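Local coordinates for protein Exo-1,5-alpha-L-arabinofuranobiosidase (Gibberella zeae, PDB 2YDT) that probably cleaves alpha-1,5-linked L-arabinan from the chain end to release arabinobiose, and binds an iminosugar inhibitor, arabinofuranose and metal ions, at residues D316-P320 against S355-V359; V28-R32 against A322-S326; Y246-S250 against L306-W312. All coordinates share one frame; numbering follows the deposited sequence.

Contact 1: residues D316-P320 against S355-V359; sequences DVPQP and SASVV. With MN (manganese (II) ion), chain M.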
loop_
_atom_site.group_PDB
_atom_site.type_symbol
_atom_site.label_atom_id
_atom_site.label_comp_id
_atom_site.label_asym_id
_atom_site.label_seq_id
_atom_site.Cartn_x
_atom_site.Cartn_y
_atom_site.Cartn_z
ATOM N N ASP A 316 -1.753 -16.985 -12.642
ATOM C CA ASP A 316 -2.651 -16.047 -13.297
ATOM C C ASP A 316 -3.889 -15.823 -12.479
ATOM O O ASP A 316 -4.375 -16.726 -11.776
ATOM C CB ASP A 316 -3.085 -16.584 -14.683
ATOM C CG ASP A 316 -1.986 -16.605 -15.662
ATOM O OD1 ASP A 316 -1.238 -15.611 -15.770
ATOM O OD2 ASP A 316 -1.845 -17.627 -16.368
ATOM N N VAL A 317 -4.413 -14.591 -12.571
ATOM C CA VAL A 317 -5.672 -14.228 -11.949
ATOM C C VAL A 317 -6.445 -13.336 -12.924
ATOM O O VAL A 317 -5.842 -12.812 -13.857
ATOM C CB VAL A 317 -5.445 -13.449 -10.601
ATOM C CG1 VAL A 317 -4.793 -14.360 -9.515
ATOM C CG2 VAL A 317 -4.643 -12.178 -10.854
ATOM N N PRO A 318 -7.752 -13.153 -12.709
ATOM C CA PRO A 318 -8.500 -12.374 -13.694
ATOM C C PRO A 318 -8.426 -10.857 -13.590
ATOM O O PRO A 318 -8.908 -10.155 -14.479
ATOM C CB PRO A 318 -9.937 -12.809 -13.481
ATOM C CG PRO A 318 -9.989 -13.410 -12.154
ATOM C CD PRO A 318 -8.639 -13.866 -11.778
ATOM N N GLN A 319 -7.864 -10.366 -12.489
ATOM C CA GLN A 319 -7.790 -8.927 -12.267
ATOM C C GLN A 319 -6.619 -8.359 -13.063
ATOM O O GLN A 319 -5.525 -8.916 -13.077
ATOM C CB GLN A 319 -7.616 -8.666 -10.770
ATOM C CG GLN A 319 -7.591 -7.176 -10.409
ATOM C CD GLN A 319 -8.943 -6.516 -10.517
ATOM O OE1 GLN A 319 -10.020 -7.166 -10.578
ATOM N NE2 GLN A 319 -8.913 -5.190 -10.536
ATOM N N PRO A 320 -6.837 -7.228 -13.796
ATOM C CA PRO A 320 -5.776 -6.690 -14.611
ATOM C C PRO A 320 -4.587 -6.073 -13.853
ATOM O O PRO A 320 -4.675 -5.784 -12.657
ATOM C CB PRO A 320 -6.498 -5.624 -15.441
ATOM C CG PRO A 320 -7.625 -5.223 -14.646
ATOM C CD PRO A 320 -8.083 -6.470 -13.935
ATOM N N SER A 355 -11.547 -1.125 -9.571
ATOM C CA SER A 355 -12.265 -2.384 -9.663
ATOM C C SER A 355 -11.603 -3.443 -8.790
ATOM O O SER A 355 -10.515 -3.224 -8.264
ATOM C CB SER A 355 -12.290 -2.880 -11.104
ATOM O OG SER A 355 -11.001 -3.283 -11.561
ATOM N N ALA A 356 -12.262 -4.600 -8.635
ATOM C CA ALA A 356 -11.679 -5.677 -7.817
ATOM C C ALA A 356 -12.184 -7.023 -8.302
ATOM O O ALA A 356 -13.231 -7.108 -8.957
ATOM C CB ALA A 356 -12.010 -5.505 -6.347
ATOM N N SER A 357 -11.432 -8.053 -7.938
ATOM C CA SER A 357 -11.853 -9.445 -8.079
ATOM C C SER A 357 -11.632 -10.150 -6.739
ATOM O O SER A 357 -10.741 -9.772 -5.982
ATOM C CB SER A 357 -10.990 -10.138 -9.128
ATOM O OG SER A 357 -11.118 -9.574 -10.420
ATOM N N VAL A 358 -12.419 -11.201 -6.461
ATOM C CA VAL A 358 -12.159 -12.081 -5.337
ATOM C C VAL A 358 -11.983 -13.477 -5.934
ATOM O O VAL A 358 -12.863 -13.945 -6.661
ATOM C CB VAL A 358 -13.257 -12.063 -4.285
ATOM C CG1 VAL A 358 -13.076 -13.238 -3.285
ATOM C CG2 VAL A 358 -13.277 -10.713 -3.577
ATOM N N VAL A 359 -10.846 -14.073 -5.656
ATOM C CA VAL A 359 -10.462 -15.426 -6.139
ATOM C C VAL A 359 -10.234 -16.342 -4.943
ATOM O O VAL A 359 -10.109 -15.894 -3.809
ATOM C CB VAL A 359 -9.199 -15.395 -6.975
ATOM C CG1 VAL A 359 -9.368 -14.466 -8.174
ATOM C CG2 VAL A 359 -7.951 -14.994 -6.127
HETATM MN MN MN M . 0.436 -15.161 -17.079
HETATM O O HOH W 1 1.531 -16.329 -16.473
#

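Contact 2: residues V28-R32 against A322-S326; sequences VLYAR and AYTRS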
loop_
_atom_site.group_PDB
_atom_site.type_symbol
_atom_site.label_atom_id
_atom_site.label_comp_id
_atom_site.label_asym_id
_atom_site.label_seq_id
_atom_site.Cartn_x
_atom_site.Cartn_y
_atom_site.Cartn_z
ATOM N N VAL A 28 -8.187 8.310 -11.483
ATOM C CA VAL A 28 -8.116 7.519 -10.266
ATOM C C VAL A 28 -6.776 6.787 -10.304
ATOM O O VAL A 28 -6.201 6.596 -11.389
ATOM C CB VAL A 28 -9.273 6.546 -10.133
ATOM C CG1 VAL A 28 -10.605 7.326 -10.018
ATOM C CG2 VAL A 28 -9.297 5.491 -11.315
ATOM N N LEU A 29 -6.279 6.382 -9.130
ATOM C CA LEU A 29 -5.027 5.633 -9.017
ATOM C C LEU A 29 -4.972 5.151 -7.564
ATOM O O LEU A 29 -5.621 5.727 -6.679
ATOM C CB LEU A 29 -3.822 6.551 -9.323
ATOM C CG LEU A 29 -2.499 5.861 -9.640
ATOM C CD1 LEU A 29 -2.553 5.168 -11.043
ATOM C CD2 LEU A 29 -1.306 6.823 -9.525
ATOM N N TYR A 30 -4.180 4.109 -7.288
ATOM C CA TYR A 30 -3.793 3.825 -5.884
ATOM C C TYR A 30 -4.941 3.318 -5.044
ATOM O O TYR A 30 -5.317 3.925 -4.035
ATOM C CB TYR A 30 -3.102 5.063 -5.243
ATOM C CG TYR A 30 -2.021 4.723 -4.232
ATOM C CD1 TYR A 30 -0.661 4.898 -4.546
ATOM C CD2 TYR A 30 -2.344 4.276 -2.952
ATOM C CE1 TYR A 30 0.332 4.619 -3.655
ATOM C CE2 TYR A 30 -1.349 3.983 -2.036
ATOM C CZ TYR A 30 -0.015 4.175 -2.375
ATOM O OH TYR A 30 0.995 3.887 -1.463
ATOM N N ALA A 31 -5.503 2.170 -5.421
ATOM C CA ALA A 31 -6.626 1.568 -4.706
ATOM C C ALA A 31 -6.158 0.845 -3.446
ATOM O O ALA A 31 -5.134 0.170 -3.460
ATOM C CB ALA A 31 -7.393 0.564 -5.635
ATOM N N ARG A 32 -6.969 0.973 -2.395
ATOM C CA ARG A 32 -6.711 0.302 -1.115
ATOM C C ARG A 32 -7.985 -0.219 -0.490
ATOM O O ARG A 32 -8.963 0.554 -0.358
ATOM C CB ARG A 32 -5.995 1.266 -0.141
ATOM C CG ARG A 32 -4.552 1.561 -0.532
ATOM C CD ARG A 32 -3.644 0.379 -0.352
ATOM N NE ARG A 32 -2.238 0.672 -0.561
ATOM C CZ ARG A 32 -1.578 0.532 -1.703
ATOM N NH1 ARG A 32 -2.174 0.192 -2.821
ATOM N NH2 ARG A 32 -0.286 0.726 -1.717
ATOM N N ALA A 322 -2.225 -3.277 -12.543
ATOM C CA ALA A 322 -2.436 -1.904 -12.099
ATOM C C ALA A 322 -1.266 -1.444 -11.227
ATOM O O ALA A 322 -0.651 -2.240 -10.502
ATOM C CB ALA A 322 -3.758 -1.761 -11.342
ATOM N N TYR A 323 -0.997 -0.144 -11.262
ATOM C CA TYR A 323 -0.052 0.475 -10.346
ATOM C C TYR A 323 -0.484 0.279 -8.914
ATOM O O TYR A 323 -1.655 0.515 -8.553
ATOM C CB TYR A 323 0.054 1.965 -10.660
ATOM C CG TYR A 323 1.050 2.731 -9.817
ATOM C CD1 TYR A 323 2.427 2.546 -9.973
ATOM C CD2 TYR A 323 0.617 3.697 -8.893
ATOM C CE1 TYR A 323 3.348 3.272 -9.210
ATOM C CE2 TYR A 323 1.534 4.422 -8.134
ATOM C CZ TYR A 323 2.899 4.217 -8.311
ATOM O OH TYR A 323 3.793 4.952 -7.605
ATOM N N THR A 324 0.463 -0.212 -8.112
ATOM C CA THR A 324 0.242 -0.529 -6.690
ATOM C C THR A 324 -1.080 -1.292 -6.451
ATOM O O THR A 324 -1.817 -1.079 -5.488
ATOM C CB THR A 324 0.451 0.713 -5.744
ATOM O OG1 THR A 324 0.582 0.261 -4.391
ATOM C CG2 THR A 324 -0.710 1.743 -5.839
ATOM N N ARG A 325 -1.342 -2.271 -7.311
ATOM C CA ARG A 325 -2.468 -3.168 -7.135
ATOM C C ARG A 325 -2.367 -3.795 -5.752
ATOM O O ARG A 325 -1.269 -4.246 -5.365
ATOM C CB ARG A 325 -2.485 -4.198 -8.281
ATOM C CG ARG A 325 -3.803 -4.939 -8.433
ATOM C CD ARG A 325 -3.751 -6.000 -9.554
ATOM N NE ARG A 325 -2.756 -7.021 -9.247
ATOM C CZ ARG A 325 -2.596 -8.137 -9.935
ATOM N NH1 ARG A 325 -3.401 -8.403 -10.954
ATOM N NH2 ARG A 325 -1.608 -8.979 -9.623
ATOM N N SER A 326 -3.474 -3.805 -5.013
ATOM C CA SER A 326 -3.459 -4.197 -3.613
ATOM C C SER A 326 -4.197 -5.482 -3.370
ATOM O O SER A 326 -4.928 -5.992 -4.251
ATOM C CB SER A 326 -4.023 -3.082 -2.726
ATOM O OG SER A 326 -5.275 -2.657 -3.148
HETATM O O HOH W 2 -3.678 2.008 -9.509
HETATM O O HOH W 3 -4.077 0.071 -7.023
#

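Contact 3: residues Y246-S250 against L306-W312; sequences YYRLS and LGDASAW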
loop_
_atom_site.group_PDB
_atom_site.type_symbol
_atom_site.label_atom_id
_atom_site.label_comp_id
_atom_site.label_asym_id
_atom_site.label_seq_id
_atom_site.Cartn_x
_atom_site.Cartn_y
_atom_site.Cartn_z
ATOM N N TYR A 246 11.913 -6.518 -4.111
ATOM C CA TYR A 246 12.807 -7.113 -3.111
ATOM C C TYR A 246 12.072 -7.208 -1.785
ATOM O O TYR A 246 11.042 -6.562 -1.548
ATOM C CB TYR A 246 14.094 -6.303 -2.933
ATOM C CG TYR A 246 15.226 -6.623 -3.875
ATOM C CD1 TYR A 246 15.096 -6.464 -5.245
ATOM C CD2 TYR A 246 16.469 -7.058 -3.378
ATOM C CE1 TYR A 246 16.165 -6.753 -6.117
ATOM C CE2 TYR A 246 17.520 -7.345 -4.242
ATOM C CZ TYR A 246 17.361 -7.171 -5.597
ATOM O OH TYR A 246 18.426 -7.430 -6.466
ATOM N N TYR A 247 12.610 -8.038 -0.900
ATOM C CA TYR A 247 12.070 -8.188 0.447
ATOM C C TYR A 247 13.150 -8.502 1.471
ATOM O O TYR A 247 14.260 -8.901 1.141
ATOM C CB TYR A 247 10.958 -9.233 0.479
ATOM C CG TYR A 247 11.387 -10.666 0.227
ATOM C CD1 TYR A 247 11.713 -11.541 1.283
ATOM C CD2 TYR A 247 11.549 -11.114 -1.074
ATOM C CE1 TYR A 247 12.074 -12.881 1.013
ATOM C CE2 TYR A 247 11.937 -12.399 -1.343
ATOM C CZ TYR A 247 12.212 -13.266 -0.292
ATOM O OH TYR A 247 12.571 -14.545 -0.603
ATOM N N ARG A 248 12.799 -8.278 2.726
ATOM C CA ARG A 248 13.614 -8.589 3.883
ATOM C C ARG A 248 12.764 -9.296 4.928
ATOM O O ARG A 248 11.541 -9.091 5.004
ATOM C CB ARG A 248 14.224 -7.309 4.464
ATOM C CG ARG A 248 15.173 -6.601 3.505
ATOM C CD ARG A 248 15.722 -5.339 4.027
ATOM N NE ARG A 248 16.553 -4.658 3.028
ATOM C CZ ARG A 248 17.579 -3.861 3.309
ATOM N NH1 ARG A 248 17.895 -3.602 4.560
ATOM N NH2 ARG A 248 18.290 -3.294 2.346
ATOM N N LEU A 249 13.407 -10.097 5.776
ATOM C CA LEU A 249 12.724 -10.823 6.852
ATOM C C LEU A 249 13.302 -10.451 8.220
ATOM O O LEU A 249 14.535 -10.324 8.368
ATOM C CB LEU A 249 12.878 -12.335 6.648
ATOM C CG LEU A 249 12.361 -12.862 5.326
ATOM C CD1 LEU A 249 12.916 -14.236 4.975
ATOM C CD2 LEU A 249 10.838 -12.873 5.344
ATOM N N SER A 250 12.435 -10.264 9.205
ATOM C CA SER A 250 12.879 -9.861 10.541
ATOM C C SER A 250 11.875 -10.247 11.619
ATOM O O SER A 250 10.684 -10.096 11.448
ATOM C CB SER A 250 13.146 -8.348 10.606
ATOM O OG SER A 250 13.761 -7.984 11.847
ATOM N N LEU A 306 7.813 -19.509 4.084
ATOM C CA LEU A 306 8.225 -18.461 5.030
ATOM C C LEU A 306 9.222 -17.484 4.439
ATOM O O LEU A 306 10.025 -16.864 5.158
ATOM C CB LEU A 306 8.762 -19.116 6.326
ATOM C CG LEU A 306 7.747 -19.997 7.019
ATOM C CD1 LEU A 306 8.449 -20.770 8.164
ATOM C CD2 LEU A 306 6.538 -19.229 7.571
ATOM N N GLY A 307 9.181 -17.322 3.110
ATOM C CA GLY A 307 10.045 -16.394 2.430
ATOM C C GLY A 307 11.335 -16.951 1.871
ATOM O O GLY A 307 12.206 -16.203 1.430
ATOM N N ASP A 308 11.447 -18.283 1.863
ATOM C CA ASP A 308 12.584 -18.949 1.207
ATOM C C ASP A 308 12.700 -18.450 -0.221
ATOM O O ASP A 308 11.740 -18.514 -0.998
ATOM C CB ASP A 308 12.381 -20.469 1.311
ATOM C CG ASP A 308 13.456 -21.281 0.640
ATOM O OD1 ASP A 308 14.080 -20.868 -0.343
ATOM O OD2 ASP A 308 13.627 -22.440 1.100
ATOM N N ALA A 309 13.861 -17.907 -0.572
ATOM C CA ALA A 309 14.041 -17.298 -1.896
ATOM C C ALA A 309 13.908 -18.253 -3.081
ATOM O O ALA A 309 13.740 -17.799 -4.217
ATOM C CB ALA A 309 15.357 -16.499 -1.971
ATOM N N SER A 310 14.000 -19.564 -2.822
ATOM C CA SER A 310 13.826 -20.574 -3.876
ATOM C C SER A 310 12.394 -21.038 -4.092
ATOM O O SER A 310 12.157 -21.840 -4.996
ATOM C CB SER A 310 14.690 -21.829 -3.573
ATOM O OG SER A 310 14.209 -22.509 -2.430
ATOM N N ALA A 311 11.436 -20.536 -3.312
ATOM C CA ALA A 311 10.118 -21.110 -3.268
ATOM C C ALA A 311 8.988 -20.182 -3.787
ATOM O O ALA A 311 7.830 -20.434 -3.514
ATOM C CB ALA A 311 9.823 -21.605 -1.824
ATOM N N TRP A 312 9.310 -19.156 -4.555
ATOM C CA TRP A 312 8.250 -18.268 -5.112
ATOM C C TRP A 312 7.636 -18.918 -6.344
ATOM O O TRP A 312 8.372 -19.395 -7.228
ATOM C CB TRP A 312 8.772 -16.885 -5.455
ATOM C CG TRP A 312 9.138 -16.099 -4.237
ATOM C CD1 TRP A 312 10.382 -16.021 -3.636
ATOM C CD2 TRP A 312 8.262 -15.292 -3.439
ATOM N NE1 TRP A 312 10.326 -15.201 -2.517
ATOM C CE2 TRP A 312 9.036 -14.760 -2.362
ATOM C CE3 TRP A 312 6.899 -14.977 -3.502
ATOM C CZ2 TRP A 312 8.483 -13.896 -1.384
ATOM C CZ3 TRP A 312 6.360 -14.124 -2.515
ATOM C CH2 TRP A 312 7.153 -13.595 -1.488
#

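Contact 1: residues D316-P320 against S355-V359
The side-chain amide of Gln-319 lies against two serines of strand 354-360, and this is the close-packed part of the contact. Both ends of the amide are used. Ser-357 OG donates to Gln-319 OE1 over 2.7 Å, and the donor lies in the carbonyl plane. At the other end, Gln-319 NE2 gives a hydrogen to Ser-355 OG at 3.0 Å, with an N-H...O angle of 151°. Ser-355 OG sits somewhat out of the amide plane. The chain of Gln-319 leaves the backbone with CG opposite N (chi1 -177°), then bends at chi2 (72°). The bend turns the amide so that it spans Ser-355 and Ser-357, two residues apart on the strand. Bonds at both ends hold its rotation. Ser-357 OG has a second partner, the backbone N of Asn-13 on strand 11-17. The side chain of Gln-319 also packs on Ile-339.

The loose side runs the other way along the loop. Pro-318 is exposed and touches the strand lightly, with Pro-318 CD 3.7 Å from Val-359 CG1. The two side chains pass each other in opposite directions. Asp-316 does not reach the strand and faces solvent. There Asp-316 OD1 binds a manganese ion at 2.2 Å, and Glu-299 is the other protein ligand.

Strand 354-360 pairs with strand 11-17 on one side and with strand 336-341 on the other. The loop of 316-320 leads from the preceding sheet to strand 326-330 of this one. A last four-stranded blade completed by the N-terminal strand is typical of how a six-bladed beta-propeller closes its ring.

Contact 2: residues V28-R32 against A322-S326
Arg-32 and Thr-324 tie two neighbouring blades of a six-bladed beta-propeller together near its centre. Residues 28-32 begin one blade, and 322-326 lead into the innermost strand of the blade beside it, the last in the chain.

Direct hydrogen bonds come first. The Arg-32 chain bends at chi2 (-70°), which brings the guanidinium to Thr-324. Arg-32 NH2 donates to Thr-324 OG1 at 2.8 Å (160°), and NH1 makes a longer bond to the same oxygen. Arg-32 NH1 also reaches Thr-324 O at 3.0 Å. Thr-324 OG1 lies in the guanidinium plane.

Water-mediated links follow. Water 2 joins Tyr-30 N to Tyr-323 O, and water 3 joins Ala-31 N to the same carbonyl.

Apolar contacts complete the set. Thr-324 CG2 rests over one face of the Tyr-30 ring, a CH-pi contact 3.7 Å from the centroid. Leu-29 CD2 meets Tyr-323 CD2 at 3.7 Å. Leu-29 and Tyr-30 line the arabinofuranose site, while Tyr-323 OH makes a weak hydrogen bond to the iminosugar nitrogen.

Ala-31 O is held twice. Ser-326 OG donates to it at 2.8 Å and Arg-32 NH1 at 3.0 Å, from opposite faces of the carbonyl plane.

Contact 3: residues Y246-S250 against L306-W312
The Tyr-247 ring carries Trp-312 CZ2 over one face, 3.7 Å above its plane and offset toward the rim. At the edge of the same ring, near its plane, is Gly-307 O. The indole of Trp-312 meets the tyrosine hydroxyl with its own edge. The two rings are inclined at 64°, an oblique pairing, and their side chains pass in opposite directions.

The polar centre is Tyr-247 OH. Trp-312 NE1 donates to Tyr-247 OH at 3.0 Å, almost straight at 176° and in the indole plane. Tyr-247 OH in turn donates to Gly-307 O at 2.6 Å, from above the carbonyl plane. A chi1 of 68° sends the ring out from strand 245-250 toward the loop. Two residues on, Leu-249 CD1 lies 3.9 Å from Leu-306 O.

The loop has its own supports. A type I turn runs from Asp-308 to Ala-311. Asp-308 OD1 accepts from Ser-310 N at 2.8 Å, an Asx turn. Asn-303 hydrogen-bonds to the loop twice, through OD1 to Gly-307 N and through ND2 to Asp-308 O.

The contact joins adjacent propeller blades on the outer side. Tyr-247 OH accepts one hydrogen and gives one, which fixes the rotation of the hydroxyl. The indole N-H would be expected to polarise that hydroxyl and strengthen its bond to Gly-307 O.

Contacts 1 and 2 have centres 13 Å apart and touch through Arg-325. Gln-319 O only packs on Arg-325 NH1 (3.0 Å), which makes a weak hydrogen bond to Pro-320 O. The same loop, between strands 313-315 and 326-330, therefore serves both. Contact 2 is the one at the substrate cleft: at the nearest atoms, the Tyr-323 side chain is about 3 Å from the iminosugar and that of Tyr-30 about 4 Å from the arabinofuranose. Contact 3 is peripheral, its centre 24 Å from each of the others, and its nearest atoms are about 12 Å from contact 2. The short strand 313-315 leads from Trp-312 of contact 3 to the manganese ligand Asp-316 of contact 1.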